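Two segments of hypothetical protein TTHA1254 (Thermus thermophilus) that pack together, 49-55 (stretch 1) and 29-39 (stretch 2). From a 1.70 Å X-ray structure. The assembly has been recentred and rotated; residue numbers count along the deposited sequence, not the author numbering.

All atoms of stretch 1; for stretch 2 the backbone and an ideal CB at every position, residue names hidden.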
ATOM      1  N   PHE A  49       1.941   5.914   3.552  1.00 20.42           N
ATOM      2  CA  PHE A  49       1.721   5.753   2.120  1.00 20.73           C
ATOM      3  C   PHE A  49       1.494   4.295   1.785  1.00 20.47           C
ATOM      4  O   PHE A  49       1.883   3.406   2.538  1.00 19.85           O
ATOM      5  CB  PHE A  49       2.900   6.336   1.306  1.00 20.38           C
ATOM      6  CG  PHE A  49       4.213   5.577   1.458  1.00 20.43           C
ATOM      7  CD1 PHE A  49       4.486   4.445   0.706  1.00 21.08           C
ATOM      8  CD2 PHE A  49       5.199   6.059   2.302  1.00 22.15           C
ATOM      9  CE1 PHE A  49       5.676   3.775   0.853  1.00 22.06           C
ATOM     10  CE2 PHE A  49       6.404   5.386   2.449  1.00 21.98           C
ATOM     11  CZ  PHE A  49       6.640   4.255   1.713  1.00 21.70           C
ATOM     12  N   ALA A  50       0.852   4.057   0.646  1.00 20.79           N
ATOM     13  CA  ALA A  50       0.643   2.710   0.131  1.00 20.73           C
ATOM     14  C   ALA A  50       1.061   2.693  -1.333  1.00 20.80           C
ATOM     15  O   ALA A  50       0.615   3.530  -2.107  1.00 20.18           O
ATOM     16  CB  ALA A  50      -0.810   2.286   0.263  1.00 21.33           C
ATOM     17  N   LEU A  51       1.944   1.752  -1.682  1.00 20.69           N
ATOM     18  CA  LEU A  51       2.346   1.507  -3.066  1.00 20.17           C
ATOM     19  C   LEU A  51       1.646   0.244  -3.492  1.00 19.95           C
ATOM     20  O   LEU A  51       1.874  -0.797  -2.917  1.00 19.50           O
ATOM     21  CB  LEU A  51       3.852   1.302  -3.163  1.00 20.56           C
ATOM     22  CG  LEU A  51       4.680   2.410  -2.543  1.00 20.41           C
ATOM     23  CD1 LEU A  51       6.134   2.113  -2.842  1.00 23.87           C
ATOM     24  CD2 LEU A  51       4.277   3.812  -3.004  1.00 22.08           C
ATOM     25  N   ALA A  52       0.754   0.375  -4.454  1.00 20.44           N
ATOM     26  CA  ALA A  52      -0.085  -0.728  -4.916  1.00 20.25           C
ATOM     27  C   ALA A  52      -0.244  -0.697  -6.432  1.00 20.37           C
ATOM     28  O   ALA A  52      -0.115   0.342  -7.068  1.00 19.89           O
ATOM     29  CB  ALA A  52      -1.439  -0.722  -4.230  1.00 20.20           C
ATOM     30  N   GLN A  53      -0.530  -1.862  -7.006  1.00 19.81           N
ATOM     31  CA  GLN A  53      -0.594  -2.005  -8.460  1.00 18.78           C
ATOM     32  C   GLN A  53      -1.454  -3.174  -8.863  1.00 18.59           C
ATOM     33  O   GLN A  53      -1.612  -4.150  -8.109  1.00 19.17           O
ATOM     34  CB  GLN A  53       0.822  -2.180  -9.067  1.00 19.03           C
ATOM     35  CG  GLN A  53       1.485  -3.487  -8.659  1.00 20.47           C
ATOM     36  CD  GLN A  53       2.931  -3.557  -9.165  1.00 20.61           C
ATOM     37  OE1 GLN A  53       3.150  -3.576 -10.384  1.00 21.26           O
ATOM     38  NE2 GLN A  53       3.888  -3.538  -8.248  1.00 19.76           N
ATOM     39  N   ALA A  54      -1.993  -3.071 -10.080  1.00 19.14           N
ATOM     40  CA  ALA A  54      -2.785  -4.135 -10.661  1.00 19.64           C
ATOM     41  C   ALA A  54      -1.945  -5.188 -11.312  1.00 19.68           C
ATOM     42  O   ALA A  54      -0.994  -4.879 -12.064  1.00 21.52           O
ATOM     43  CB  ALA A  54      -3.785  -3.583 -11.668  1.00 19.88           C
ATOM     44  N   VAL A  55      -2.291  -6.436 -11.007  1.00 19.29           N
ATOM     45  CA  VAL A  55      -1.639  -7.613 -11.566  1.00 19.84           C
ATOM     46  C   VAL A  55      -2.715  -8.508 -12.189  1.00 19.70           C
ATOM     47  O   VAL A  55      -3.610  -8.970 -11.478  1.00 19.31           O
ATOM     48  CB  VAL A  55      -0.907  -8.408 -10.499  1.00 20.69           C
ATOM     49  CG1 VAL A  55      -0.249  -9.681 -11.112  1.00 21.45           C
ATOM     50  CG2 VAL A  55       0.144  -7.529  -9.784  1.00 23.10           C
ATOM     51  N   UNK A  29       7.115   7.597  -9.509  1.00 22.21           N
ATOM     52  CA  UNK A  29       6.470   7.832 -10.798  1.00 23.51           C
ATOM     53  C   UNK A  29       5.618   6.649 -11.269  1.00 22.69           C
ATOM     54  O   UNK A  29       4.481   6.823 -11.722  1.00 23.27           O
ATOM     55  CB  UNK A  29       7.533   8.147 -11.852  1.00 23.51           C
ATOM     56  N   UNK A  30       6.167   5.456 -11.140  1.00 23.13           N
ATOM     57  CA  UNK A  30       5.465   4.237 -11.482  1.00 22.87           C
ATOM     58  C   UNK A  30       4.214   4.042 -10.635  1.00 21.55           C
ATOM     59  O   UNK A  30       3.124   3.782 -11.153  1.00 21.98           O
ATOM     60  CB  UNK A  30       6.398   3.035 -11.323  1.00 22.87           C
ATOM     61  N   UNK A  31       4.358   4.161  -9.324  1.00 21.14           N
ATOM     62  CA  UNK A  31       3.212   3.979  -8.434  1.00 20.40           C
ATOM     63  C   UNK A  31       2.173   5.098  -8.556  1.00 21.57           C
ATOM     64  O   UNK A  31       0.983   4.861  -8.405  1.00 20.78           O
ATOM     65  CB  UNK A  31       3.697   3.890  -6.986  1.00 20.40           C
ATOM     66  N   UNK A  32       2.612   6.325  -8.871  1.00 21.79           N
ATOM     67  CA  UNK A  32       1.663   7.405  -9.141  1.00 22.48           C
ATOM     68  C   UNK A  32       0.783   7.067 -10.347  1.00 22.64           C
ATOM     69  O   UNK A  32      -0.369   7.473 -10.380  1.00 23.41           O
ATOM     70  CB  UNK A  32       2.407   8.720  -9.381  1.00 22.48           C
ATOM     71  N   UNK A  33       1.327   6.348 -11.318  1.00 23.48           N
ATOM     72  CA  UNK A  33       0.606   6.037 -12.563  1.00 25.29           C
ATOM     73  C   UNK A  33      -0.412   4.896 -12.362  1.00 24.05           C
ATOM     74  O   UNK A  33      -1.304   4.746 -13.190  1.00 23.89           O
ATOM     75  CB  UNK A  33       1.601   5.658 -13.662  1.00 25.29           C
ATOM     76  N   UNK A  34      -0.308   4.111 -11.289  1.00 22.78           N
ATOM     77  CA  UNK A  34      -1.185   2.919 -11.149  1.00 22.25           C
ATOM     78  C   UNK A  34      -2.629   3.271 -10.937  1.00 21.72           C
ATOM     79  O   UNK A  34      -3.524   2.513 -11.330  1.00 22.48           O
ATOM     80  CB  UNK A  34      -0.719   2.047  -9.982  1.00 22.25           C
ATOM     81  N   UNK A  35      -2.868   4.403 -10.286  1.00 22.09           N
ATOM     82  CA  UNK A  35      -4.190   4.746  -9.753  1.00 21.46           C
ATOM     83  C   UNK A  35      -4.611   4.007  -8.494  1.00 21.75           C
ATOM     84  O   UNK A  35      -5.740   4.119  -8.072  1.00 22.28           O
ATOM     85  CB  UNK A  35      -5.242   4.490 -10.834  1.00 21.46           C
ATOM     86  N   UNK A  36      -3.683   3.276  -7.884  1.00 20.60           N
ATOM     87  CA  UNK A  36      -3.917   2.463  -6.697  1.00 18.93           C
ATOM     88  C   UNK A  36      -3.041   2.843  -5.501  1.00 18.81           C
ATOM     89  O   UNK A  36      -3.125   2.215  -4.460  1.00 18.57           O
ATOM     90  CB  UNK A  36      -3.688   0.990  -7.041  1.00 18.93           C
ATOM     91  N   UNK A  37      -2.227   3.882  -5.647  1.00 19.15           N
ATOM     92  CA  UNK A  37      -1.232   4.255  -4.626  1.00 18.99           C
ATOM     93  C   UNK A  37      -1.594   5.621  -4.023  1.00 20.12           C
ATOM     94  O   UNK A  37      -2.067   6.524  -4.726  1.00 20.06           O
ATOM     95  CB  UNK A  37       0.174   4.292  -5.227  1.00 18.99           C
ATOM     96  N   UNK A  38      -1.387   5.744  -2.713  1.00 19.65           N
ATOM     97  CA  UNK A  38      -1.849   6.891  -1.943  1.00 20.15           C
ATOM     98  C   UNK A  38      -0.872   7.352  -0.883  1.00 20.20           C
ATOM     99  O   UNK A  38      -0.053   6.584  -0.404  1.00 19.42           O
ATOM    100  CB  UNK A  38      -3.187   6.558  -1.279  1.00 20.15           C
ATOM    101  N   UNK A  39      -1.014   8.626  -0.515  1.00 19.85           N
ATOM    102  CA  UNK A  39      -0.336   9.251   0.611  1.00 20.75           C
ATOM    103  C   UNK A  39      -1.387   9.650   1.642  1.00 20.95           C
ATOM    104  O   UNK A  39      -2.467  10.134   1.269  1.00 20.85           O
ATOM    105  CB  UNK A  39       0.486  10.461   0.162  1.00 20.75           C
TER

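Position 29 lies on the helix with its ideal CB far from the strand 49-55; stretch 1 sets no demand, and a long polar chain is as suitable as any. It is Arg 29. Positions 32 and 33 are equally out of reach and equally unconstrained; they hold Ala 32 and Arg 33.

At 30 CA-to-CB points sideways, with nothing of the strand within 5.5 Å, so only a long side chain could make contact. Phe 30 does: with chi1 t, its CZ comes 3.5 Å from Gln 53 OE1, which sits at the ring edge, where the C-H groups are slightly positive.

Position 31 points toward the strand. Its ideal CB is 4.0 Å from Leu 51 CD2, and the aliphatic surface of Leu 51 invites a large apolar group, aliphatic or aromatic. Phe 31 presents a ring face to it: Leu 51 CB lies 3.6 Å from the ring centroid of Phe 31, 6° off the normal, a CH-pi contact.

At 34 the ideal CB is just 3.4 Å from Ala 52 O, leaving little depth beside an acceptor. A small side chain fits, and a donor such as serine or threonine could use the carbonyl. Thr 34 places OG1 3.0 Å from Ala 52 O, and also 2.8 Å from the O of Phe 31; its single proton cannot be assigned between them.

Position 35 has phi 75° as the chain leaves the helix, a conformation that favours glycine. It is Gly 35.

Position 36 points toward the backbone of 52-54, where a flat or medium-sized chain could lie along the strand. His 36 does so, its CD2 4.0 Å from Ala 54 N. Its own N donates to Thr 34 OG1 at 3.0 Å.

At 37 the ideal CB is tight against Ala 50 O, at 3.2 Å, and 4.0 Å from Ala 52 N, a donor. A small side chain carrying an acceptor is wanted. Ser 37 OG accepts from Ala 52 N at 3.0 Å, with a nearly straight angle of 178°.

At 38 the backbone N and O face the O and N of Ala 50, and any residue but proline could make both bonds. CA-to-CB goes to the same sheet face as small Ala 50, leaving room for bulk. Phe 38 sets its chi1 m ring on that face; its N donates to Ala 50 O at 3.0 Å, and its O accepts from Ala 50 N at 2.9 Å.

At 39, opposite Phe 49 in a non-hydrogen-bonded pair, an apolar chain suits. Leu 39 brings CD1 4.4 Å from Phe 49 CB.

Stretch 2 29-39: RFFARTGHSFL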
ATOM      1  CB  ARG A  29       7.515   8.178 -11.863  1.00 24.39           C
ATOM      2  CG  ARG A  29       8.005   9.603 -11.803  1.00 27.16           C
ATOM      3  CD  ARG A  29       9.209   9.858 -12.701  1.00 31.17           C
ATOM      4  NE  ARG A  29       9.619  11.255 -12.639  1.00 34.55           N
ATOM      5  CZ  ARG A  29      10.666  11.763 -13.295  1.00 36.35           C
ATOM      6  NH1 ARG A  29      11.438  10.985 -14.038  1.00 37.36           N
ATOM      7  NH2 ARG A  29      10.950  13.053 -13.187  1.00 37.06           N
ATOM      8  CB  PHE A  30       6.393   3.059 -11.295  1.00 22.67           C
ATOM      9  CG  PHE A  30       5.731   1.739 -11.491  1.00 23.21           C
ATOM     10  CD1 PHE A  30       5.254   1.001 -10.404  1.00 22.14           C
ATOM     11  CD2 PHE A  30       5.582   1.222 -12.764  1.00 27.05           C
ATOM     12  CE1 PHE A  30       4.653  -0.234 -10.596  1.00 24.74           C
ATOM     13  CE2 PHE A  30       4.973  -0.041 -12.952  1.00 28.18           C
ATOM     14  CZ  PHE A  30       4.503  -0.745 -11.860  1.00 25.44           C
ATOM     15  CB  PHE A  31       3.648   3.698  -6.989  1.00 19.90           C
ATOM     16  CG  PHE A  31       4.207   2.299  -6.812  1.00 20.80           C
ATOM     17  CD1 PHE A  31       3.364   1.174  -6.902  1.00 20.40           C
ATOM     18  CD2 PHE A  31       5.555   2.085  -6.583  1.00 19.91           C
ATOM     19  CE1 PHE A  31       3.871  -0.085  -6.765  1.00 21.14           C
ATOM     20  CE2 PHE A  31       6.070   0.790  -6.460  1.00 22.14           C
ATOM     21  CZ  PHE A  31       5.231  -0.297  -6.563  1.00 22.06           C
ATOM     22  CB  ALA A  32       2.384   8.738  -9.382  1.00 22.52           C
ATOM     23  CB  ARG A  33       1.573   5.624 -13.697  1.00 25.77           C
ATOM     24  CG  ARG A  33       2.249   6.756 -14.490  1.00 33.23           C
ATOM     25  CD  ARG A  33       3.110   6.226 -15.651  1.00 39.52           C
ATOM     26  NE  ARG A  33       4.527   6.009 -15.268  1.00 45.70           N
ATOM     27  CZ  ARG A  33       5.174   4.828 -15.225  1.00 47.23           C
ATOM     28  NH1 ARG A  33       4.564   3.668 -15.513  1.00 49.87           N
ATOM     29  NH2 ARG A  33       6.459   4.815 -14.863  1.00 47.43           N
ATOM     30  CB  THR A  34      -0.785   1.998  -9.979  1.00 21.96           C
ATOM     31  OG1 THR A  34      -0.822   2.742  -8.753  1.00 21.33           O
ATOM     32  CG2 THR A  34       0.646   1.461 -10.112  1.00 23.20           C
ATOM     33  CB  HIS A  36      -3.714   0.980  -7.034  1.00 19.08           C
ATOM     34  CG  HIS A  36      -4.667   0.469  -8.072  1.00 19.48           C
ATOM     35  ND1 HIS A  36      -6.038   0.504  -7.887  1.00 19.89           N
ATOM     36  CD2 HIS A  36      -4.464  -0.014  -9.320  1.00 21.99           C
ATOM     37  CE1 HIS A  36      -6.626   0.009  -8.964  1.00 20.75           C
ATOM     38  NE2 HIS A  36      -5.697  -0.295  -9.856  1.00 20.37           N
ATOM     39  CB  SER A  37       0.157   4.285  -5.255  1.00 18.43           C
ATOM     40  OG  SER A  37       0.484   3.010  -5.778  1.00 18.23           O
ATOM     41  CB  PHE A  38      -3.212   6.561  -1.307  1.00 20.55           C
ATOM     42  CG  PHE A  38      -4.250   6.263  -2.306  1.00 20.28           C
ATOM     43  CD1 PHE A  38      -4.445   4.976  -2.751  1.00 18.32           C
ATOM     44  CD2 PHE A  38      -4.974   7.305  -2.888  1.00 21.06           C
ATOM     45  CE1 PHE A  38      -5.337   4.714  -3.727  1.00 20.27           C
ATOM     46  CE2 PHE A  38      -5.921   7.048  -3.876  1.00 23.50           C
ATOM     47  CZ  PHE A  38      -6.114   5.746  -4.280  1.00 23.21           C
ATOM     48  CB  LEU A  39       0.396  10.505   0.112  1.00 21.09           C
ATOM     49  CG  LEU A  39       1.140  11.415   1.107  1.00 23.71           C
ATOM     50  CD1 LEU A  39       2.374  10.705   1.684  1.00 25.59           C
ATOM     51  CD2 LEU A  39       1.553  12.704   0.423  1.00 26.90           C
TER
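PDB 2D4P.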